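Local coordinates for nuclear inclusion protein A (Tobacco vein mottling virus, PDB 3MMG) that is a 3C-type protease of a plant potyvirus, probably cutting peptide bonds as a cysteine peptidase of family C4, at residues P39-F48 with P76-M87; K97-I105 with F179-V187. The protein carries 3 engineered substitutions. All coordinates share one frame; numbering follows the deposited sequence.

Contact 1 of 2, residues P39-F48 with P76-M87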
loop_
_atom_site.group_PDB
_atom_site.type_symbol
_atom_site.label_atom_id
_atom_site.label_comp_id
_atom_site.label_asym_id
_atom_site.label_seq_id
_atom_site.Cartn_x
_atom_site.Cartn_y
_atom_site.Cartn_z
ATOM N N PRO A 39 12.212 -8.477 -5.345
ATOM C CA PRO A 39 12.237 -9.181 -4.073
ATOM C C PRO A 39 11.586 -8.388 -2.927
ATOM O O PRO A 39 11.716 -8.775 -1.745
ATOM C CB PRO A 39 13.739 -9.314 -3.809
ATOM C CG PRO A 39 14.278 -8.022 -4.346
ATOM C CD PRO A 39 13.488 -7.777 -5.601
ATOM N N TYR A 40 10.899 -7.300 -3.272
ATOM C CA TYR A 40 10.367 -6.375 -2.282
ATOM C C TYR A 40 8.855 -6.452 -2.178
ATOM O O TYR A 40 8.161 -6.683 -3.179
ATOM C CB TYR A 40 10.748 -4.921 -2.630
ATOM C CG TYR A 40 12.217 -4.752 -2.912
ATOM C CD1 TYR A 40 12.668 -4.446 -4.194
ATOM C CD2 TYR A 40 13.152 -4.901 -1.887
ATOM C CE1 TYR A 40 14.051 -4.321 -4.466
ATOM C CE2 TYR A 40 14.527 -4.771 -2.136
ATOM C CZ TYR A 40 14.961 -4.474 -3.419
ATOM O OH TYR A 40 16.321 -4.345 -3.675
ATOM N N ILE A 41 8.369 -6.244 -0.961
ATOM C CA ILE A 41 6.949 -6.035 -0.682
ATOM C C ILE A 41 6.770 -4.628 -0.145
ATOM O O ILE A 41 7.430 -4.247 0.819
ATOM C CB ILE A 41 6.425 -7.032 0.404
ATOM C CG1 ILE A 41 6.746 -8.488 0.009
ATOM C CG2 ILE A 41 4.912 -6.857 0.650
ATOM C CD1 ILE A 41 6.114 -8.926 -1.262
ATOM N N ILE A 42 5.882 -3.869 -0.781
ATOM C CA ILE A 42 5.608 -2.486 -0.385
ATOM C C ILE A 42 4.310 -2.550 0.400
ATOM O O ILE A 42 3.310 -3.136 -0.070
ATOM C CB ILE A 42 5.422 -1.603 -1.628
ATOM C CG1 ILE A 42 6.727 -1.487 -2.459
ATOM C CG2 ILE A 42 4.850 -0.237 -1.243
ATOM C CD1 ILE A 42 6.478 -1.255 -3.950
ATOM N N ALA A 43 4.311 -1.989 1.604
ATOM C CA ALA A 43 3.137 -2.086 2.459
ATOM C C ALA A 43 2.975 -0.815 3.284
ATOM O O ALA A 43 3.831 0.060 3.249
ATOM C CB ALA A 43 3.252 -3.313 3.381
ATOM N N ASN A 44 1.879 -0.725 4.031
ATOM C CA ASN A 44 1.755 0.344 5.039
ATOM C C ASN A 44 2.703 0.083 6.211
ATOM O O ASN A 44 2.858 -1.062 6.626
ATOM C CB ASN A 44 0.344 0.398 5.612
ATOM C CG ASN A 44 -0.709 0.694 4.562
ATOM O OD1 ASN A 44 -1.291 -0.225 4.000
ATOM N ND2 ASN A 44 -0.922 1.975 4.260
ATOM N N GLN A 45 3.318 1.134 6.766
ATOM C CA GLN A 45 4.021 0.967 8.071
ATOM C C GLN A 45 3.141 0.367 9.158
ATOM O O GLN A 45 3.619 -0.445 9.967
ATOM C CB GLN A 45 4.610 2.286 8.591
ATOM C CG GLN A 45 5.835 2.721 7.809
ATOM C CD GLN A 45 6.447 3.980 8.360
ATOM O OE1 GLN A 45 6.174 4.351 9.486
ATOM N NE2 GLN A 45 7.282 4.637 7.569
ATOM N N HIS A 46 1.860 0.709 9.154
ATOM C CA HIS A 46 0.952 0.256 10.204
ATOM C C HIS A 46 0.633 -1.244 10.198
ATOM O O HIS A 46 0.016 -1.754 11.139
ATOM C CB HIS A 46 -0.306 1.114 10.277
ATOM C CG HIS A 46 -1.382 0.766 9.291
ATOM N ND1 HIS A 46 -1.580 1.493 8.135
ATOM C CD2 HIS A 46 -2.385 -0.147 9.340
ATOM C CE1 HIS A 46 -2.636 1.016 7.495
ATOM N NE2 HIS A 46 -3.150 0.026 8.208
ATOM N N LEU A 47 1.085 -1.944 9.158
ATOM C CA LEU A 47 1.094 -3.402 9.169
ATOM C C LEU A 47 1.875 -3.927 10.380
ATOM O O LEU A 47 1.561 -4.993 10.895
ATOM C CB LEU A 47 1.722 -3.949 7.879
ATOM C CG LEU A 47 1.974 -5.460 7.778
ATOM C CD1 LEU A 47 0.638 -6.218 7.783
ATOM C CD2 LEU A 47 2.750 -5.690 6.510
ATOM N N PHE A 48 2.868 -3.174 10.843
ATOM C CA PHE A 48 3.719 -3.622 11.949
ATOM C C PHE A 48 3.498 -2.852 13.245
ATOM O O PHE A 48 4.404 -2.755 14.083
ATOM C CB PHE A 48 5.177 -3.590 11.524
ATOM C CG PHE A 48 5.447 -4.417 10.306
ATOM C CD1 PHE A 48 5.752 -3.810 9.094
ATOM C CD2 PHE A 48 5.364 -5.801 10.365
ATOM C CE1 PHE A 48 5.987 -4.586 7.950
ATOM C CE2 PHE A 48 5.590 -6.585 9.238
ATOM C CZ PHE A 48 5.905 -5.983 8.035
ATOM N N PRO A 76 11.850 2.026 5.802
ATOM C CA PRO A 76 10.686 2.912 5.864
ATOM C C PRO A 76 10.835 4.111 4.929
ATOM O O PRO A 76 11.949 4.584 4.683
ATOM C CB PRO A 76 10.678 3.379 7.329
ATOM C CG PRO A 76 12.145 3.373 7.716
ATOM C CD PRO A 76 12.670 2.104 7.035
ATOM N N VAL A 77 9.717 4.591 4.389
ATOM C CA VAL A 77 9.724 5.904 3.744
ATOM C C VAL A 77 9.427 6.842 4.913
ATOM O O VAL A 77 8.289 6.989 5.302
ATOM C CB VAL A 77 8.598 6.035 2.677
ATOM C CG1 VAL A 77 8.674 7.411 1.999
ATOM C CG2 VAL A 77 8.679 4.907 1.614
ATOM N N GLU A 78 10.463 7.420 5.526
ATOM C CA GLU A 78 10.265 8.110 6.795
ATOM C C GLU A 78 9.296 9.298 6.658
ATOM O O GLU A 78 9.370 10.057 5.689
ATOM C CB GLU A 78 11.617 8.551 7.397
ATOM C CG GLU A 78 12.506 7.384 7.871
ATOM C CD GLU A 78 12.049 6.687 9.178
ATOM O OE1 GLU A 78 10.895 6.863 9.646
ATOM O OE2 GLU A 78 12.863 5.920 9.737
ATOM N N GLY A 79 8.388 9.441 7.623
ATOM C CA GLY A 79 7.420 10.531 7.595
ATOM C C GLY A 79 6.070 10.158 6.976
ATOM O O GLY A 79 5.122 10.939 7.032
ATOM N N ARG A 80 5.961 8.959 6.402
ATOM C CA ARG A 80 4.667 8.542 5.850
ATOM C C ARG A 80 4.402 7.058 6.047
ATOM O O ARG A 80 5.319 6.307 6.386
ATOM C CB ARG A 80 4.531 8.940 4.389
ATOM C CG ARG A 80 5.386 8.095 3.453
ATOM C CD ARG A 80 5.366 8.661 2.032
ATOM N NE ARG A 80 6.153 9.900 1.977
ATOM C CZ ARG A 80 6.180 10.755 0.957
ATOM N NH1 ARG A 80 5.456 10.529 -0.147
ATOM N NH2 ARG A 80 6.948 11.850 1.036
ATOM N N ASP A 81 3.150 6.650 5.828
ATOM C CA ASP A 81 2.702 5.290 6.158
ATOM C C ASP A 81 3.017 4.279 5.054
ATOM O O ASP A 81 2.121 3.547 4.630
ATOM C CB ASP A 81 1.206 5.304 6.482
ATOM C CG ASP A 81 0.705 3.969 7.017
ATOM O OD1 ASP A 81 1.519 3.217 7.621
ATOM O OD2 ASP A 81 -0.493 3.696 6.834
ATOM N N ILE A 82 4.273 4.264 4.600
ATOM C CA ILE A 82 4.802 3.283 3.635
ATOM C C ILE A 82 6.116 2.661 4.133
ATOM O O ILE A 82 6.985 3.347 4.691
ATOM C CB ILE A 82 5.026 3.903 2.232
ATOM C CG1 ILE A 82 3.724 4.569 1.727
ATOM C CG2 ILE A 82 5.515 2.806 1.224
ATOM C CD1 ILE A 82 3.841 5.261 0.352
ATOM N N ILE A 83 6.252 1.354 3.922
ATOM C CA ILE A 83 7.469 0.627 4.273
ATOM C C ILE A 83 7.778 -0.356 3.149
ATOM O O ILE A 83 6.868 -0.814 2.468
ATOM C CB ILE A 83 7.343 -0.096 5.641
ATOM C CG1 ILE A 83 8.712 -0.628 6.087
ATOM C CG2 ILE A 83 6.291 -1.213 5.605
ATOM C CD1 ILE A 83 8.863 -0.638 7.573
ATOM N N VAL A 84 9.060 -0.628 2.936
ATOM C CA VAL A 84 9.494 -1.611 1.958
ATOM C C VAL A 84 10.142 -2.745 2.744
ATOM O O VAL A 84 10.944 -2.503 3.635
ATOM C CB VAL A 84 10.481 -1.036 0.899
ATOM C CG1 VAL A 84 10.756 -2.068 -0.155
ATOM C CG2 VAL A 84 9.898 0.240 0.211
ATOM N N ILE A 85 9.759 -3.977 2.426
ATOM C CA ILE A 85 10.273 -5.161 3.130
ATOM C C ILE A 85 11.028 -5.990 2.113
ATOM O O ILE A 85 10.505 -6.270 1.032
ATOM C CB ILE A 85 9.103 -6.021 3.708
ATOM C CG1 ILE A 85 8.118 -5.164 4.530
ATOM C CG2 ILE A 85 9.630 -7.174 4.538
ATOM C CD1 ILE A 85 6.749 -5.757 4.572
ATOM N N LYS A 86 12.254 -6.401 2.449
ATOM C CA LYS A 86 13.027 -7.217 1.526
ATOM C C LYS A 86 12.814 -8.696 1.856
ATOM O O LYS A 86 12.949 -9.104 2.998
ATOM C CB LYS A 86 14.521 -6.881 1.589
ATOM C CG LYS A 86 15.307 -7.468 0.413
ATOM C CD LYS A 86 16.788 -7.153 0.489
ATOM C CE LYS A 86 17.522 -7.725 -0.736
ATOM N NZ LYS A 86 18.788 -6.961 -1.028
ATOM N N MET A 87 12.499 -9.488 0.844
ATOM C CA MET A 87 12.268 -10.907 1.068
ATOM C C MET A 87 13.575 -11.694 0.952
ATOM O O MET A 87 14.528 -11.280 0.258
ATOM C CB MET A 87 11.252 -11.420 0.053
ATOM C CG MET A 87 9.848 -10.798 0.216
ATOM S SD MET A 87 9.050 -11.375 1.730
ATOM C CE MET A 87 9.150 -9.924 2.761
HETATM O O HOH W 1 8.316 7.104 9.411
#
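Ile-85 pushes its terminal CD1 against the rim of the Phe-48 ring, in the ring plane and 3.6 Å from CZ, with Ile-83 CG2 at the same ring's edge and Leu-47 CD2 and the methyl of Ala-43 beside Ile-85 CD1. Beneath this packing, strands 40-43 and 83-86 run antiparallel, with Ile-41/Ile-85 and Ala-43/Ile-83 as hydrogen-bonded pairs. At the far end of this face Met-87 bends at chi2 and chi3, wrapping CG and CE round Ile-41 CG1, each 3.9 Å from it. The other face carries Tyr-40, Ile-42, Val-84 and Lys-86. There Pro-39 CG sits over the centre of the tyrosine ring, and Lys-86 lies alongside with CG 3.8 Å from Tyr-40 CE2.

Beyond the strands, Gln-45 extends into the hollow of the type II turn 77-80. Its NE2 bonds Ile-82 O (3.2 Å) from the face of that carbonyl opposite to Val-77 N, and water 1 accepts from both NE2 and Gly-79 N. Asp-81 fills the bend of segment 39-48: OD1 takes His-46 N and OD2 takes His-46 ND1 (2.8 Å), both on syn lone pairs, while Asn-44 ND2 meets OD2 from above the carboxylate (3.1 Å). His-46 CG stands between its backbone N and carbonyl carbon (chi1 82°), bringing the imidazole over to Asp-81, and chi2 of -101° turns the ring until OD2 lies in its plane. A histidine whose ND1 is held by an aspartate recurs in the catalytic triads of clan PA proteases, and this pair probably corresponds to it; Ser-168 OG gives OD2 another partner, and His-46 NE2 bonds a polar side chain of the bound peptide.

Strand 40-43 lies between strands 28-37 and 83-86, and 74-76 flanks the latter; Leu-21 of strand 18-25 packs under Ile-41 and Ala-43, whereas helix 186-192 covers Ile-42 and Val-84.

Contact 2 of 2, residues K97-I105 with F179-V187; sequences KLKFRQPTI and FVEFPEKFV. With FMT (formic acid), chain E.
Phe-100 meets Phe-182 and Phe-186 in an aromatic cluster at the junction of the two beta domains of this chymotrypsin-like fold, where the connection between the two sheets crosses the turn that leads from strand 177-181 into helix 186-192. Both ring pairs are edge-to-face. Phe-100 presents its edge to Phe-182, with CD2 over the centre of that ring and the planes at 64°; Phe-186 in turn directs CD2 at the face of Phe-100, toward its rim.

Aliphatic groups pack in two places. Val-187 CG2 adds to the cluster, 3.6 Å from Phe-100 CD1; separately, Pro-103 sets CD 3.5 Å from Glu-181 CB and CG at the edge of the Phe-179 ring.

Water 3 joins the backbones, donating to Phe-100 O and Pro-183 O and accepting from Phe-186 N. A formic acid molecule, probably from the crystallisation liquor, accepts a bond from Lys-99 NZ at O1 and touches Val-187 CG2.

One direct hydrogen bond links side chains: Gln-102 NE2 to Glu-181 OE2, 3.0 Å and nearly straight at 166°. The carboxylate stands almost perpendicular to the amide, and Trp-140 NE1 and Arg-80 also hold it. Gln-102 CG, beside the backbone N (chi1 -70°), comes within 3.2 Å of Phe-182 O, a buried carbonyl oxygen with no hydrogen-bonding partner in the model.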
loop_
_atom_site.group_PDB
_atom_site.type_symbol
_atom_site.label_atom_id
_atom_site.label_comp_id
_atom_site.label_asym_id
_atom_site.label_seq_id
_atom_site.Cartn_x
_atom_site.Cartn_y
_atom_site.Cartn_z
ATOM N N LYS A 97 8.311 -3.852 -13.308
ATOM C CA LYS A 97 7.826 -2.977 -14.375
ATOM C C LYS A 97 6.820 -1.911 -13.955
ATOM O O LYS A 97 6.620 -0.950 -14.702
ATOM C CB LYS A 97 7.270 -3.789 -15.537
ATOM C CG LYS A 97 8.330 -4.680 -16.193
ATOM C CD LYS A 97 7.765 -5.492 -17.363
ATOM C CE LYS A 97 8.746 -6.605 -17.776
ATOM N NZ LYS A 97 8.726 -7.767 -16.800
ATOM N N LEU A 98 6.150 -2.094 -12.815
ATOM C CA LEU A 98 5.162 -1.091 -12.360
ATOM C C LEU A 98 5.814 0.288 -12.256
ATOM O O LEU A 98 6.978 0.400 -11.877
ATOM C CB LEU A 98 4.582 -1.453 -10.996
ATOM C CG LEU A 98 3.806 -2.747 -10.793
ATOM C CD1 LEU A 98 3.598 -2.929 -9.269
ATOM C CD2 LEU A 98 2.506 -2.750 -11.547
ATOM N N LYS A 99 5.045 1.336 -12.585
ATOM C CA LYS A 99 5.488 2.723 -12.389
ATOM C C LYS A 99 4.770 3.371 -11.205
ATOM O O LYS A 99 3.548 3.197 -11.048
ATOM C CB LYS A 99 5.241 3.570 -13.643
ATOM C CG LYS A 99 5.924 3.026 -14.910
ATOM C CD LYS A 99 7.418 3.076 -14.835
ATOM C CE LYS A 99 8.022 2.553 -16.133
ATOM N NZ LYS A 99 8.932 1.383 -15.873
ATOM N N PHE A 100 5.534 4.129 -10.420
ATOM C CA PHE A 100 5.060 4.865 -9.239
ATOM C C PHE A 100 5.368 6.343 -9.426
ATOM O O PHE A 100 6.463 6.698 -9.851
ATOM C CB PHE A 100 5.752 4.409 -7.932
ATOM C CG PHE A 100 5.601 2.929 -7.625
ATOM C CD1 PHE A 100 6.412 1.979 -8.265
ATOM C CD2 PHE A 100 4.657 2.487 -6.700
ATOM C CE1 PHE A 100 6.274 0.604 -7.999
ATOM C CE2 PHE A 100 4.520 1.106 -6.410
ATOM C CZ PHE A 100 5.333 0.171 -7.053
ATOM N N ARG A 101 4.435 7.209 -9.051
ATOM C CA ARG A 101 4.763 8.644 -9.008
ATOM C C ARG A 101 3.883 9.357 -8.009
ATOM O O ARG A 101 2.934 8.810 -7.513
ATOM C CB ARG A 101 4.632 9.279 -10.380
ATOM C CG ARG A 101 3.243 9.342 -10.923
ATOM C CD ARG A 101 3.123 10.207 -12.181
ATOM N NE ARG A 101 1.794 10.009 -12.769
ATOM C CZ ARG A 101 0.674 10.642 -12.388
ATOM N NH1 ARG A 101 0.681 11.558 -11.410
ATOM N NH2 ARG A 101 -0.470 10.350 -12.988
ATOM N N GLN A 102 4.205 10.609 -7.732
ATOM C CA GLN A 102 3.362 11.392 -6.844
ATOM C C GLN A 102 2.082 11.815 -7.600
ATOM O O GLN A 102 2.134 12.127 -8.801
ATOM C CB GLN A 102 4.086 12.668 -6.449
ATOM C CG GLN A 102 5.272 12.508 -5.529
ATOM C CD GLN A 102 5.762 13.882 -5.097
ATOM O OE1 GLN A 102 6.313 14.628 -5.908
ATOM N NE2 GLN A 102 5.523 14.234 -3.845
ATOM N N PRO A 103 0.961 11.931 -6.890
ATOM C CA PRO A 103 -0.257 12.448 -7.517
ATOM C C PRO A 103 -0.144 13.936 -7.792
ATOM O O PRO A 103 0.669 14.632 -7.165
ATOM C CB PRO A 103 -1.353 12.255 -6.457
ATOM C CG PRO A 103 -0.706 11.596 -5.264
ATOM C CD PRO A 103 0.789 11.651 -5.451
ATOM N N THR A 104 -0.990 14.407 -8.690
ATOM C CA THR A 104 -1.133 15.840 -8.927
ATOM C C THR A 104 -2.610 16.160 -8.948
ATOM O O THR A 104 -3.450 15.252 -8.989
ATOM C CB THR A 104 -0.523 16.309 -10.273
ATOM O OG1 THR A 104 -1.438 16.026 -11.340
ATOM C CG2 THR A 104 0.824 15.639 -10.551
ATOM N N ILE A 105 -2.928 17.451 -8.946
ATOM C CA ILE A 105 -4.337 17.862 -8.978
ATOM C C ILE A 105 -5.020 17.591 -10.322
ATOM O O ILE A 105 -6.214 17.862 -10.468
ATOM C CB ILE A 105 -4.534 19.345 -8.568
ATOM C CG1 ILE A 105 -3.753 20.289 -9.486
ATOM C CG2 ILE A 105 -4.171 19.536 -7.102
ATOM C CD1 ILE A 105 -4.166 21.786 -9.264
ATOM N N PHE A 179 -5.541 8.067 1.248
ATOM C CA PHE A 179 -4.423 7.245 0.856
ATOM C C PHE A 179 -3.112 7.966 1.111
ATOM O O PHE A 179 -3.099 9.198 1.277
ATOM C CB PHE A 179 -4.546 6.766 -0.597
ATOM C CG PHE A 179 -4.297 7.807 -1.659
ATOM C CD1 PHE A 179 -2.991 8.041 -2.149
ATOM C CD2 PHE A 179 -5.378 8.487 -2.255
ATOM C CE1 PHE A 179 -2.775 8.942 -3.197
ATOM C CE2 PHE A 179 -5.167 9.381 -3.329
ATOM C CZ PHE A 179 -3.867 9.619 -3.783
ATOM N N VAL A 180 -2.020 7.203 1.144
ATOM C CA VAL A 180 -0.681 7.806 1.355
ATOM C C VAL A 180 0.041 7.755 0.022
ATOM O O VAL A 180 0.079 6.699 -0.602
ATOM C CB VAL A 180 0.172 7.089 2.454
ATOM C CG1 VAL A 180 0.165 5.542 2.254
ATOM C CG2 VAL A 180 1.609 7.661 2.514
ATOM N N GLU A 181 0.608 8.890 -0.398
ATOM C CA GLU A 181 1.244 8.991 -1.705
ATOM C C GLU A 181 2.651 8.436 -1.693
ATOM O O GLU A 181 3.351 8.539 -0.689
ATOM C CB GLU A 181 1.298 10.462 -2.157
ATOM C CG GLU A 181 2.115 11.346 -1.216
ATOM C CD GLU A 181 2.703 12.575 -1.880
ATOM O OE1 GLU A 181 1.951 13.396 -2.417
ATOM O OE2 GLU A 181 3.937 12.721 -1.842
ATOM N N PHE A 182 3.063 7.869 -2.826
ATOM C CA PHE A 182 4.476 7.595 -3.068
ATOM C C PHE A 182 5.227 8.894 -3.257
ATOM O O PHE A 182 4.661 9.862 -3.776
ATOM C CB PHE A 182 4.651 6.658 -4.277
ATOM C CG PHE A 182 4.241 5.262 -3.945
ATOM C CD1 PHE A 182 2.939 4.833 -4.199
ATOM C CD2 PHE A 182 5.095 4.437 -3.229
ATOM C CE1 PHE A 182 2.513 3.573 -3.813
ATOM C CE2 PHE A 182 4.674 3.153 -2.823
ATOM C CZ PHE A 182 3.379 2.730 -3.108
ATOM N N PRO A 183 6.493 8.926 -2.831
ATOM C CA PRO A 183 7.348 10.077 -3.066
ATOM C C PRO A 183 7.945 10.072 -4.482
ATOM O O PRO A 183 7.839 9.086 -5.217
ATOM C CB PRO A 183 8.459 9.874 -2.038
ATOM C CG PRO A 183 8.619 8.387 -1.989
ATOM C CD PRO A 183 7.185 7.888 -2.038
ATOM N N GLU A 184 8.563 11.193 -4.851
ATOM C CA GLU A 184 9.278 11.317 -6.115
ATOM C C GLU A 184 10.416 10.300 -6.154
ATOM O O GLU A 184 11.030 10.033 -5.120
ATOM C CB GLU A 184 9.882 12.717 -6.216
ATOM C CG GLU A 184 10.207 13.187 -7.639
ATOM C CD GLU A 184 10.864 14.577 -7.669
ATOM O OE1 GLU A 184 10.970 15.239 -6.606
ATOM O OE2 GLU A 184 11.290 15.005 -8.766
ATOM N N LYS A 185 10.676 9.750 -7.343
ATOM C CA LYS A 185 11.806 8.835 -7.599
ATOM C C LYS A 185 11.805 7.651 -6.630
ATOM O O LYS A 185 12.857 7.234 -6.113
ATOM C CB LYS A 185 13.123 9.617 -7.523
ATOM C CG LYS A 185 13.233 10.638 -8.638
ATOM C CD LYS A 185 14.488 11.466 -8.546
ATOM C CE LYS A 185 14.485 12.521 -9.648
ATOM N NZ LYS A 185 15.436 13.634 -9.334
ATOM N N PHE A 186 10.610 7.115 -6.384
ATOM C CA PHE A 186 10.442 6.075 -5.390
ATOM C C PHE A 186 11.266 4.813 -5.690
ATOM O O PHE A 186 11.987 4.329 -4.812
ATOM C CB PHE A 186 8.952 5.712 -5.242
ATOM C CG PHE A 186 8.707 4.529 -4.355
ATOM C CD1 PHE A 186 9.011 4.589 -2.998
ATOM C CD2 PHE A 186 8.163 3.346 -4.879
ATOM C CE1 PHE A 186 8.780 3.482 -2.173
ATOM C CE2 PHE A 186 7.930 2.251 -4.060
ATOM C CZ PHE A 186 8.238 2.315 -2.714
ATOM N N VAL A 187 11.116 4.270 -6.900
ATOM C CA VAL A 187 11.848 3.045 -7.312
ATOM C C VAL A 187 13.378 3.230 -7.193
ATOM O O VAL A 187 14.063 2.441 -6.531
ATOM C CB VAL A 187 11.417 2.596 -8.725
ATOM C CG1 VAL A 187 12.246 1.384 -9.212
ATOM C CG2 VAL A 187 9.927 2.262 -8.716
HETATM C C FMT E . 9.705 1.564 -12.166
HETATM O O1 FMT E . 9.697 0.509 -12.817
HETATM O O2 FMT E . 10.269 2.615 -12.510
HETATM O O HOH W 2 9.455 5.609 -8.948
HETATM O O HOH W 3 8.088 7.810 -7.706
#

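Overall arrangement
Contact 1 closes before contact 2 opens along the chain, yet their centres lie only about 14 Å apart. Arg-80, at the end of the turn in contact 1, joins them through a salt bridge from NH1 to Glu-181 OE2 of contact 2 (3.2 Å), and Ile-82 CD1 packs 3.5 Å from Glu-181 O. Ile-42 touches Phe-100, Phe-182 and Phe-186, so the aromatic cluster packs on strand 40-43 of contact 1. Contact 1 reaches the bound peptide, at His-46 and Asp-81, with Ala-151 beside His-46; contact 2 packs the connection between the sheets against the turn before helix 186-192.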